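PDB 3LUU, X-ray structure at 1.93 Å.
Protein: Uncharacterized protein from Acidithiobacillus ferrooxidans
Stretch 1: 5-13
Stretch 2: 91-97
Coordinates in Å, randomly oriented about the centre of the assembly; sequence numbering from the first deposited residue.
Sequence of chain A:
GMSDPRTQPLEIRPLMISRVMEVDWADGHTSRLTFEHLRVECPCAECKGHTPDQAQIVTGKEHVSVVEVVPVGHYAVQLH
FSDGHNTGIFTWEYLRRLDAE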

# COMPACT_ATOMS: atom_id res chain seq x y z
N PRO A 5 6.89 2.55 -16.50
CA PRO A 5 6.86 3.73 -15.63
C PRO A 5 5.71 3.70 -14.64
O PRO A 5 5.81 4.33 -13.60
CB PRO A 5 6.67 4.90 -16.64
CG PRO A 5 7.16 4.38 -17.94
CD PRO A 5 6.76 2.92 -17.92
N ARG A 6 4.62 3.03 -15.01
CA ARG A 6 3.47 2.92 -14.15
C ARG A 6 3.83 2.28 -12.80
O ARG A 6 3.23 2.62 -11.80
CB ARG A 6 2.33 2.10 -14.80
CG ARG A 6 1.63 2.73 -16.03
CD ARG A 6 0.54 1.77 -16.55
NE ARG A 6 1.09 0.73 -17.43
CZ ARG A 6 0.39 -0.25 -18.02
NH1 ARG A 6 -0.92 -0.38 -17.82
NH2 ARG A 6 1.01 -1.12 -18.82
N THR A 7 4.81 1.37 -12.79
CA THR A 7 5.17 0.60 -11.59
C THR A 7 6.57 0.88 -11.05
O THR A 7 7.07 0.13 -10.22
CB THR A 7 5.00 -0.93 -11.84
OG1 THR A 7 5.88 -1.33 -12.88
CG2 THR A 7 3.58 -1.24 -12.30
N GLN A 8 7.19 1.99 -11.49
CA GLN A 8 8.46 2.49 -10.93
C GLN A 8 8.14 3.62 -9.92
O GLN A 8 7.81 4.74 -10.31
CB GLN A 8 9.40 3.04 -12.02
N PRO A 9 8.28 3.33 -8.62
CA PRO A 9 7.99 4.34 -7.62
C PRO A 9 9.12 5.38 -7.50
O PRO A 9 10.28 5.01 -7.49
CB PRO A 9 7.89 3.50 -6.35
CG PRO A 9 8.91 2.44 -6.54
CD PRO A 9 8.83 2.10 -8.01
N LEU A 10 8.74 6.65 -7.36
CA LEU A 10 9.68 7.75 -7.12
C LEU A 10 9.75 8.14 -5.64
O LEU A 10 10.82 8.48 -5.12
CB LEU A 10 9.26 8.95 -7.98
CG LEU A 10 9.14 8.71 -9.49
CD1 LEU A 10 8.54 9.93 -10.21
CD2 LEU A 10 10.51 8.38 -10.06
N GLU A 11 8.62 8.09 -4.94
CA GLU A 11 8.59 8.42 -3.51
C GLU A 11 7.32 7.84 -2.90
O GLU A 11 6.30 7.72 -3.60
CB GLU A 11 8.59 9.94 -3.33
CG GLU A 11 8.59 10.45 -1.89
CD GLU A 11 8.80 11.96 -1.84
OE1 GLU A 11 9.92 12.38 -2.13
OE2 GLU A 11 7.83 12.72 -1.55
N ILE A 12 7.41 7.50 -1.62
CA ILE A 12 6.29 6.93 -0.86
C ILE A 12 6.08 7.78 0.41
O ILE A 12 7.03 8.09 1.13
CB ILE A 12 6.58 5.45 -0.46
CG1 ILE A 12 6.80 4.58 -1.70
CG2 ILE A 12 5.41 4.86 0.38
CD1 ILE A 12 8.26 4.58 -2.19
N ARG A 13 4.85 8.17 0.66
CA ARG A 13 4.52 9.03 1.80
C ARG A 13 3.36 8.42 2.53
O ARG A 13 2.22 8.67 2.18
CB ARG A 13 4.12 10.43 1.33
CG ARG A 13 5.24 11.17 0.69
CD ARG A 13 4.74 12.48 0.16
NE ARG A 13 3.76 12.34 -0.92
CZ ARG A 13 4.07 12.17 -2.21
NH1 ARG A 13 5.33 12.07 -2.62
NH2 ARG A 13 3.09 12.08 -3.11
N THR A 91 3.86 -5.85 -3.88
CA THR A 91 4.70 -5.50 -5.01
C THR A 91 4.22 -4.15 -5.56
O THR A 91 3.06 -3.76 -5.36
CB THR A 91 4.68 -6.53 -6.12
OG1 THR A 91 3.38 -6.59 -6.73
CG2 THR A 91 5.06 -7.91 -5.57
N TRP A 92 5.13 -3.44 -6.22
CA TRP A 92 4.80 -2.20 -6.91
C TRP A 92 3.64 -2.38 -7.90
O TRP A 92 2.71 -1.57 -7.93
CB TRP A 92 6.02 -1.64 -7.63
CG TRP A 92 7.20 -1.42 -6.73
CD1 TRP A 92 8.48 -1.84 -6.94
CD2 TRP A 92 7.22 -0.73 -5.47
NE1 TRP A 92 9.29 -1.46 -5.90
CE2 TRP A 92 8.54 -0.78 -4.99
CE3 TRP A 92 6.25 -0.05 -4.72
CZ2 TRP A 92 8.92 -0.19 -3.78
CZ3 TRP A 92 6.63 0.54 -3.52
CH2 TRP A 92 7.96 0.46 -3.06
N GLU A 93 3.67 -3.47 -8.66
CA GLU A 93 2.62 -3.81 -9.60
C GLU A 93 1.27 -3.94 -8.89
O GLU A 93 0.27 -3.39 -9.33
CB GLU A 93 2.99 -5.09 -10.39
CG GLU A 93 2.55 -5.10 -11.82
N TYR A 94 1.25 -4.67 -7.78
CA TYR A 94 0.03 -4.83 -6.98
C TYR A 94 -0.50 -3.50 -6.43
O TYR A 94 -1.69 -3.25 -6.50
CB TYR A 94 0.31 -5.76 -5.82
CG TYR A 94 -0.89 -6.18 -5.04
CD1 TYR A 94 -1.87 -6.96 -5.63
CD2 TYR A 94 -1.04 -5.85 -3.74
CE1 TYR A 94 -2.97 -7.36 -4.93
CE2 TYR A 94 -2.14 -6.26 -3.03
CZ TYR A 94 -3.09 -7.01 -3.62
OH TYR A 94 -4.17 -7.43 -2.89
N LEU A 95 0.37 -2.66 -5.88
CA LEU A 95 -0.04 -1.36 -5.36
C LEU A 95 -0.66 -0.51 -6.45
O LEU A 95 -1.73 0.09 -6.27
CB LEU A 95 1.13 -0.61 -4.76
CG LEU A 95 1.69 -1.15 -3.47
CD1 LEU A 95 2.98 -0.39 -3.17
CD2 LEU A 95 0.66 -1.00 -2.37
N ARG A 96 -0.02 -0.48 -7.61
CA ARG A 96 -0.57 0.26 -8.73
C ARG A 96 -1.96 -0.25 -9.15
O ARG A 96 -2.87 0.55 -9.42
CB ARG A 96 0.41 0.25 -9.90
CG ARG A 96 0.07 1.16 -10.99
CD ARG A 96 0.04 2.60 -10.55
NE ARG A 96 -0.57 3.38 -11.62
CZ ARG A 96 0.07 4.20 -12.45
NH1 ARG A 96 1.38 4.43 -12.36
NH2 ARG A 96 -0.65 4.82 -13.38
N ARG A 97 -2.11 -1.57 -9.18
CA ARG A 97 -3.37 -2.25 -9.49
C ARG A 97 -4.48 -1.91 -8.50
O ARG A 97 -5.65 -1.82 -8.89
CB ARG A 97 -3.17 -3.79 -9.54
CG ARG A 97 -3.08 -4.42 -10.96
CD ARG A 97 -2.65 -5.93 -10.96
NE ARG A 97 -3.12 -6.69 -9.78
CZ ARG A 97 -3.97 -7.73 -9.78
NH1 ARG A 97 -4.49 -8.23 -10.90
NH2 ARG A 97 -4.28 -8.30 -8.61

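This is a small mixed contact in which the first turns of a helix, led by Trp-92 and Arg-96, pack against an N-terminal loop and the strand that follows it, with apolar packing on Trp-92 and one hydrogen bond from Arg-96. The touching residues are at least 80 apart in sequence; together the two segments bury 363 Å².

Trp-92 is the most heavily covered residue. Its CA-to-CB bond points toward the N-terminal segment. Pro-9 sits over one face of the indole. Pro-9 CG lies 3.7 Å from the centroid of the six-membered ring of Trp-92 and only 14° off the ring normal, a CH-pi arrangement. The nearest ring atom is close as well, with Pro-9 CG 3.6 Å from Trp-92 CE2. Ile-12 makes a looser apolar contact, Ile-12 CD1 to Trp-92 CH2 at 4.2 Å, and approaches the ring obliquely.

Thr-7 lies nearest the helix start, its CA 5.5 Å from the CA of Trp-92. Thr-7 O comes within 3.3 Å of Trp-92 CB. The methyl group of Thr-7 packs along the helix: Thr-7 CG2 is 3.8 Å from Glu-93 CA and 4.2 Å from Arg-96 CB.

The polar link comes from Arg-96, one turn after Trp-92. Arg-96 NH1 donates to Arg-6 O at 2.6 Å. The distance is short, but the N-H...acceptor angle of 130° is well bent. Arg-6 CB also lies over one face of the guanidinium, 3.5 Å from Arg-96 NH1. The end of the Arg-6 side chain leads away from the helix.

The helix start is capped locally. Tyr-94 N donates to Thr-91 OG1 at 3.1 Å. Leu-95 N to Thr-91 O and Arg-96 N to Trp-92 O, both 3.0 Å, continue the helical pattern, which places Trp-92 and Arg-96 one turn apart.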